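Local coordinates for protein endosialidase (PDB 4HIZ) that cleaves internal sialic acid linkages in polysialic acid, acting as a phage endosialidase on α2,8- and α2,9-linked polymers, at residues T459-G473 and Y486-I499. Residues are numbered along the deposited sequence; the frame is centred on the assembly and turned at random.
Sequences TDQIYQGHIVNSACG and YIFGGEDFLSPWSI
Glu491 grips Gln464 and Ala471 in the loop that joins two blades of the catalytic beta-propeller, strand 456-460 ending one and strand 473-480 opening the next. OE1 accepts from Gln464 N at 2.8 Å, nearly straight at 171°, and OE2 from Ala471 N at 2.8 Å, both on the anti side. An extended chain beyond CG (chi2 -176°) carries the carboxylate this far into the buried loop, where two waters lie against its oxygens, 2.7 Å from OE1 and 2.6 Å from OE2. Gln464 answers with its own amide: NE2 gives a hydrogen to Phe493 O (3.1 Å), standing above that carbonyl's plane, while OE1 takes His466 N. Ile462 sets CG2 over the face of the Phe493 ring, 3.6 Å from its centroid, a CH-pi contact that suits a branched aliphatic. At the base, Gly473 and Gly489 form an antiparallel hydrogen-bonded pair; Gly489 CA lies 3.4 Å from Ala471 O in a CA-H...O contact, a close approach that suits glycine.

The second subunit packs along this side, and the far end also reaches a bound sialic acid that touches Ser498 and Ile499, which with Ser503 line its site. His466 turns its edge to the face of Trp497, planes 62° apart. Ser495 sets the pair: its OG accepts from Trp497 N in an ST turn and lies 2.8 Å from His466 ND1, hydrogen-bonded at the imidazole edge.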
loop_
_atom_site.group_PDB
_atom_site.type_symbol
_atom_site.label_atom_id
_atom_site.label_comp_id
_atom_site.label_asym_id
_atom_site.label_seq_id
_atom_site.Cartn_x
_atom_site.Cartn_y
_atom_site.Cartn_z
ATOM N N THR A 459 21.346 -1.869 -19.475
ATOM C CA THR A 459 20.405 -2.573 -18.579
ATOM C C THR A 459 19.575 -3.520 -19.439
ATOM O O THR A 459 19.482 -3.307 -20.650
ATOM C CB THR A 459 19.471 -1.585 -17.798
ATOM O OG1 THR A 459 18.492 -2.340 -17.073
ATOM C CG2 THR A 459 18.728 -0.649 -18.760
ATOM N N ASP A 460 19.042 -4.591 -18.841
ATOM C CA ASP A 460 18.167 -5.515 -19.554
ATOM C C ASP A 460 16.813 -5.564 -18.856
ATOM O O ASP A 460 16.742 -5.674 -17.605
ATOM C CB ASP A 460 18.710 -6.957 -19.497
ATOM C CG ASP A 460 19.913 -7.215 -20.419
ATOM O OD1 ASP A 460 20.318 -6.322 -21.187
ATOM O OD2 ASP A 460 20.437 -8.365 -20.372
ATOM N N GLN A 461 15.761 -5.579 -19.661
ATOM C CA GLN A 461 14.371 -5.621 -19.216
ATOM C C GLN A 461 13.819 -7.035 -19.420
ATOM O O GLN A 461 14.552 -7.940 -19.840
ATOM C CB GLN A 461 13.560 -4.614 -20.059
ATOM C CG GLN A 461 13.668 -3.201 -19.474
ATOM C CD GLN A 461 15.102 -2.758 -19.230
ATOM O OE1 GLN A 461 15.862 -2.479 -20.189
ATOM N NE2 GLN A 461 15.493 -2.674 -17.938
ATOM N N ILE A 462 12.523 -7.193 -19.176
ATOM C CA ILE A 462 11.826 -8.453 -19.450
ATOM C C ILE A 462 10.667 -8.210 -20.420
ATOM O O ILE A 462 9.903 -7.260 -20.267
ATOM C CB ILE A 462 11.274 -9.064 -18.122
ATOM C CG1 ILE A 462 12.440 -9.563 -17.247
ATOM C CG2 ILE A 462 10.250 -10.211 -18.402
ATOM C CD1 ILE A 462 11.996 -9.847 -15.771
ATOM N N TYR A 463 10.532 -9.121 -21.388
ATOM C CA TYR A 463 9.365 -9.213 -22.247
ATOM C C TYR A 463 8.629 -10.481 -21.788
ATOM O O TYR A 463 9.212 -11.584 -21.786
ATOM C CB TYR A 463 9.834 -9.336 -23.718
ATOM C CG TYR A 463 8.800 -9.900 -24.678
ATOM C CD1 TYR A 463 7.651 -9.183 -25.014
ATOM C CD2 TYR A 463 8.972 -11.167 -25.218
ATOM C CE1 TYR A 463 6.684 -9.699 -25.883
ATOM C CE2 TYR A 463 8.027 -11.697 -26.117
ATOM C CZ TYR A 463 6.887 -10.976 -26.434
ATOM O OH TYR A 463 5.946 -11.522 -27.268
ATOM N N GLN A 464 7.366 -10.335 -21.393
ATOM C CA GLN A 464 6.654 -11.449 -20.696
ATOM C C GLN A 464 6.412 -12.649 -21.665
ATOM O O GLN A 464 6.628 -13.798 -21.300
ATOM C CB GLN A 464 5.330 -10.964 -20.120
ATOM C CG GLN A 464 4.645 -11.958 -19.132
ATOM C CD GLN A 464 3.934 -13.095 -19.813
ATOM O OE1 GLN A 464 3.274 -12.901 -20.835
ATOM N NE2 GLN A 464 4.010 -14.290 -19.214
ATOM N N GLY A 465 5.955 -12.386 -22.901
ATOM C CA GLY A 465 5.894 -13.461 -23.894
ATOM C C GLY A 465 4.551 -14.089 -24.239
ATOM O O GLY A 465 4.475 -14.770 -25.264
ATOM N N HIS A 466 3.488 -13.904 -23.448
ATOM C CA HIS A 466 2.230 -14.604 -23.767
ATOM C C HIS A 466 1.297 -13.810 -24.669
ATOM O O HIS A 466 0.213 -14.289 -25.011
ATOM C CB HIS A 466 1.448 -15.020 -22.521
ATOM C CG HIS A 466 2.134 -16.045 -21.669
ATOM N ND1 HIS A 466 1.532 -16.568 -20.545
ATOM C CD2 HIS A 466 3.332 -16.681 -21.788
ATOM C CE1 HIS A 466 2.330 -17.472 -19.994
ATOM N NE2 HIS A 466 3.437 -17.548 -20.714
ATOM N N ILE A 467 1.720 -12.614 -25.064
ATOM C CA ILE A 467 1.095 -11.891 -26.194
ATOM C C ILE A 467 2.207 -11.332 -27.068
ATOM O O ILE A 467 3.355 -11.192 -26.619
ATOM C CB ILE A 467 0.103 -10.758 -25.776
ATOM C CG1 ILE A 467 0.820 -9.569 -25.098
ATOM C CG2 ILE A 467 -1.037 -11.291 -24.899
ATOM C CD1 ILE A 467 -0.151 -8.427 -24.803
ATOM N N VAL A 468 1.872 -11.042 -28.324
ATOM C CA VAL A 468 2.886 -10.641 -29.287
ATOM C C VAL A 468 3.387 -9.238 -28.964
ATOM O O VAL A 468 4.558 -8.937 -29.204
ATOM C CB VAL A 468 2.347 -10.686 -30.741
ATOM C CG1 VAL A 468 1.315 -9.566 -30.974
ATOM C CG2 VAL A 468 3.510 -10.571 -31.709
ATOM N N ASN A 469 2.537 -8.416 -28.337
ATOM C CA ASN A 469 2.895 -7.015 -28.135
ATOM C C ASN A 469 3.888 -6.880 -26.979
ATOM O O ASN A 469 3.825 -7.626 -25.996
ATOM C CB ASN A 469 1.676 -6.177 -27.759
ATOM C CG ASN A 469 0.514 -6.409 -28.646
ATOM O OD1 ASN A 469 -0.428 -7.146 -28.287
ATOM N ND2 ASN A 469 0.560 -5.823 -29.827
ATOM N N SER A 470 4.781 -5.907 -27.103
ATOM C CA SER A 470 5.750 -5.597 -26.053
ATOM C C SER A 470 5.680 -4.141 -25.646
ATOM O O SER A 470 5.604 -3.240 -26.495
ATOM C CB SER A 470 7.161 -5.912 -26.549
ATOM O OG SER A 470 8.124 -5.567 -25.560
ATOM N N ALA A 471 5.737 -3.903 -24.329
ATOM C CA ALA A 471 5.793 -2.529 -23.805
ATOM C C ALA A 471 7.230 -2.051 -23.590
ATOM O O ALA A 471 7.450 -0.921 -23.123
ATOM C CB ALA A 471 5.020 -2.451 -22.515
ATOM N N CYS A 472 8.215 -2.893 -23.910
ATOM C CA CYS A 472 9.600 -2.556 -23.572
ATOM C C CYS A 472 10.074 -1.392 -24.408
ATOM O O CYS A 472 9.874 -1.380 -25.603
ATOM C CB CYS A 472 10.531 -3.779 -23.750
ATOM S SG CYS A 472 10.148 -5.095 -22.576
ATOM N N GLY A 473 10.675 -0.402 -23.767
ATOM C CA GLY A 473 11.145 0.793 -24.460
ATOM C C GLY A 473 10.069 1.850 -24.555
ATOM O O GLY A 473 9.512 2.299 -23.514
ATOM N N TYR A 486 16.362 8.352 -18.527
ATOM C CA TYR A 486 15.675 7.661 -19.625
ATOM C C TYR A 486 14.541 6.908 -18.967
ATOM O O TYR A 486 14.787 5.999 -18.155
ATOM C CB TYR A 486 16.636 6.714 -20.344
ATOM C CG TYR A 486 15.995 5.739 -21.355
ATOM C CD1 TYR A 486 15.080 6.180 -22.298
ATOM C CD2 TYR A 486 16.313 4.373 -21.349
ATOM C CE1 TYR A 486 14.537 5.341 -23.239
ATOM C CE2 TYR A 486 15.770 3.492 -22.280
ATOM C CZ TYR A 486 14.871 3.990 -23.223
ATOM O OH TYR A 486 14.319 3.133 -24.146
ATOM N N ILE A 487 13.309 7.272 -19.293
ATOM C CA ILE A 487 12.156 6.745 -18.566
ATOM C C ILE A 487 11.349 5.987 -19.600
ATOM O O ILE A 487 10.955 6.540 -20.646
ATOM C CB ILE A 487 11.321 7.879 -17.927
ATOM C CG1 ILE A 487 12.257 8.759 -17.084
ATOM C CG2 ILE A 487 10.156 7.302 -17.060
ATOM C CD1 ILE A 487 11.520 9.846 -16.275
ATOM N N PHE A 488 11.102 4.715 -19.326
ATOM C CA PHE A 488 10.718 3.811 -20.418
ATOM C C PHE A 488 10.059 2.553 -19.877
ATOM O O PHE A 488 9.991 2.358 -18.663
ATOM C CB PHE A 488 11.942 3.440 -21.267
ATOM C CG PHE A 488 12.961 2.585 -20.541
ATOM C CD1 PHE A 488 13.744 3.123 -19.529
ATOM C CD2 PHE A 488 13.123 1.242 -20.869
ATOM C CE1 PHE A 488 14.691 2.357 -18.843
ATOM C CE2 PHE A 488 14.060 0.459 -20.204
ATOM C CZ PHE A 488 14.858 1.021 -19.186
ATOM N N GLY A 489 9.597 1.682 -20.787
ATOM C CA GLY A 489 8.834 0.500 -20.362
ATOM C C GLY A 489 9.622 -0.785 -20.219
ATOM O O GLY A 489 10.644 -0.996 -20.874
ATOM N N GLY A 490 9.144 -1.624 -19.295
ATOM C CA GLY A 490 9.594 -3.019 -19.215
ATOM C C GLY A 490 8.473 -3.880 -18.664
ATOM O O GLY A 490 7.521 -3.337 -18.082
ATOM N N GLU A 491 8.560 -5.206 -18.851
ATOM C CA GLU A 491 7.532 -6.099 -18.314
ATOM C C GLU A 491 8.114 -6.936 -17.195
ATOM O O GLU A 491 9.162 -6.578 -16.618
ATOM C CB GLU A 491 6.943 -6.993 -19.442
ATOM C CG GLU A 491 6.508 -6.054 -20.613
ATOM C CD GLU A 491 5.815 -6.800 -21.759
ATOM O OE1 GLU A 491 5.804 -8.064 -21.782
ATOM O OE2 GLU A 491 5.260 -6.086 -22.625
ATOM N N ASP A 492 7.403 -8.019 -16.872
ATOM C CA ASP A 492 7.852 -9.004 -15.858
ATOM C C ASP A 492 7.284 -10.318 -16.364
ATOM O O ASP A 492 6.561 -10.319 -17.376
ATOM C CB ASP A 492 7.403 -8.617 -14.409
ATOM C CG ASP A 492 5.873 -8.628 -14.199
ATOM O OD1 ASP A 492 5.183 -9.549 -14.656
ATOM O OD2 ASP A 492 5.323 -7.714 -13.536
ATOM N N PHE A 493 7.609 -11.438 -15.725
ATOM C CA PHE A 493 7.165 -12.723 -16.304
ATOM C C PHE A 493 5.739 -13.136 -15.949
ATOM O O PHE A 493 5.268 -14.175 -16.402
ATOM C CB PHE A 493 8.166 -13.830 -15.914
ATOM C CG PHE A 493 9.514 -13.701 -16.609
ATOM C CD1 PHE A 493 9.608 -13.796 -18.015
ATOM C CD2 PHE A 493 10.683 -13.520 -15.855
ATOM C CE1 PHE A 493 10.849 -13.669 -18.643
ATOM C CE2 PHE A 493 11.912 -13.395 -16.456
ATOM C CZ PHE A 493 12.001 -13.475 -17.861
ATOM N N LEU A 494 5.014 -12.331 -15.183
ATOM C CA LEU A 494 3.633 -12.687 -14.803
ATOM C C LEU A 494 2.670 -12.416 -15.950
ATOM O O LEU A 494 2.496 -11.274 -16.411
ATOM C CB LEU A 494 3.182 -11.905 -13.564
ATOM C CG LEU A 494 4.119 -12.102 -12.365
ATOM C CD1 LEU A 494 3.697 -11.222 -11.189
ATOM C CD2 LEU A 494 4.152 -13.551 -11.937
ATOM N N SER A 495 2.064 -13.489 -16.437
ATOM C CA SER A 495 1.192 -13.406 -17.619
ATOM C C SER A 495 -0.071 -12.588 -17.383
ATOM O O SER A 495 -0.647 -12.611 -16.300
ATOM C CB SER A 495 0.755 -14.829 -17.973
ATOM O OG SER A 495 -0.064 -14.775 -19.160
ATOM N N PRO A 496 -0.560 -11.892 -18.426
ATOM C CA PRO A 496 -1.878 -11.246 -18.340
ATOM C C PRO A 496 -3.046 -12.213 -18.628
ATOM O O PRO A 496 -4.224 -11.855 -18.448
ATOM C CB PRO A 496 -1.812 -10.204 -19.480
ATOM C CG PRO A 496 -0.909 -10.883 -20.534
ATOM C CD PRO A 496 0.133 -11.638 -19.717
ATOM N N TRP A 497 -2.720 -13.423 -19.092
ATOM C CA TRP A 497 -3.765 -14.450 -19.391
ATOM C C TRP A 497 -4.790 -13.966 -20.440
ATOM O O TRP A 497 -5.977 -14.275 -20.353
ATOM C CB TRP A 497 -4.447 -14.985 -18.087
ATOM C CG TRP A 497 -3.392 -15.579 -17.216
ATOM C CD1 TRP A 497 -2.952 -15.108 -16.003
ATOM C CD2 TRP A 497 -2.540 -16.685 -17.558
ATOM N NE1 TRP A 497 -1.897 -15.880 -15.561
ATOM C CE2 TRP A 497 -1.625 -16.852 -16.494
ATOM C CE3 TRP A 497 -2.480 -17.561 -18.656
ATOM C CZ2 TRP A 497 -0.631 -17.815 -16.517
ATOM C CZ3 TRP A 497 -1.488 -18.531 -18.679
ATOM C CH2 TRP A 497 -0.582 -18.659 -17.612
ATOM N N SER A 498 -4.354 -13.154 -21.402
ATOM C CA SER A 498 -5.252 -12.808 -22.502
ATOM C C SER A 498 -5.604 -14.084 -23.264
ATOM O O SER A 498 -6.741 -14.233 -23.738
ATOM C CB SER A 498 -4.567 -11.799 -23.438
ATOM O OG SER A 498 -4.290 -10.593 -22.705
ATOM N N ILE A 499 -4.638 -14.999 -23.377
ATOM C CA ILE A 499 -4.904 -16.386 -23.813
ATOM C C ILE A 499 -4.971 -17.175 -22.506
ATOM O O ILE A 499 -3.956 -17.345 -21.818
ATOM C CB ILE A 499 -3.784 -16.927 -24.703
ATOM C CG1 ILE A 499 -3.520 -15.965 -25.872
ATOM C CG2 ILE A 499 -4.122 -18.341 -25.214
ATOM C CD1 ILE A 499 -4.731 -15.775 -26.816
HETATM O O HOH W 1 11.424 -5.124 -17.521
HETATM O O HOH W 2 4.486 -9.729 -23.479
HETATM O O HOH W 3 -1.903 -14.115 -22.773
HETATM O O HOH W 4 2.906 -6.694 -23.525
#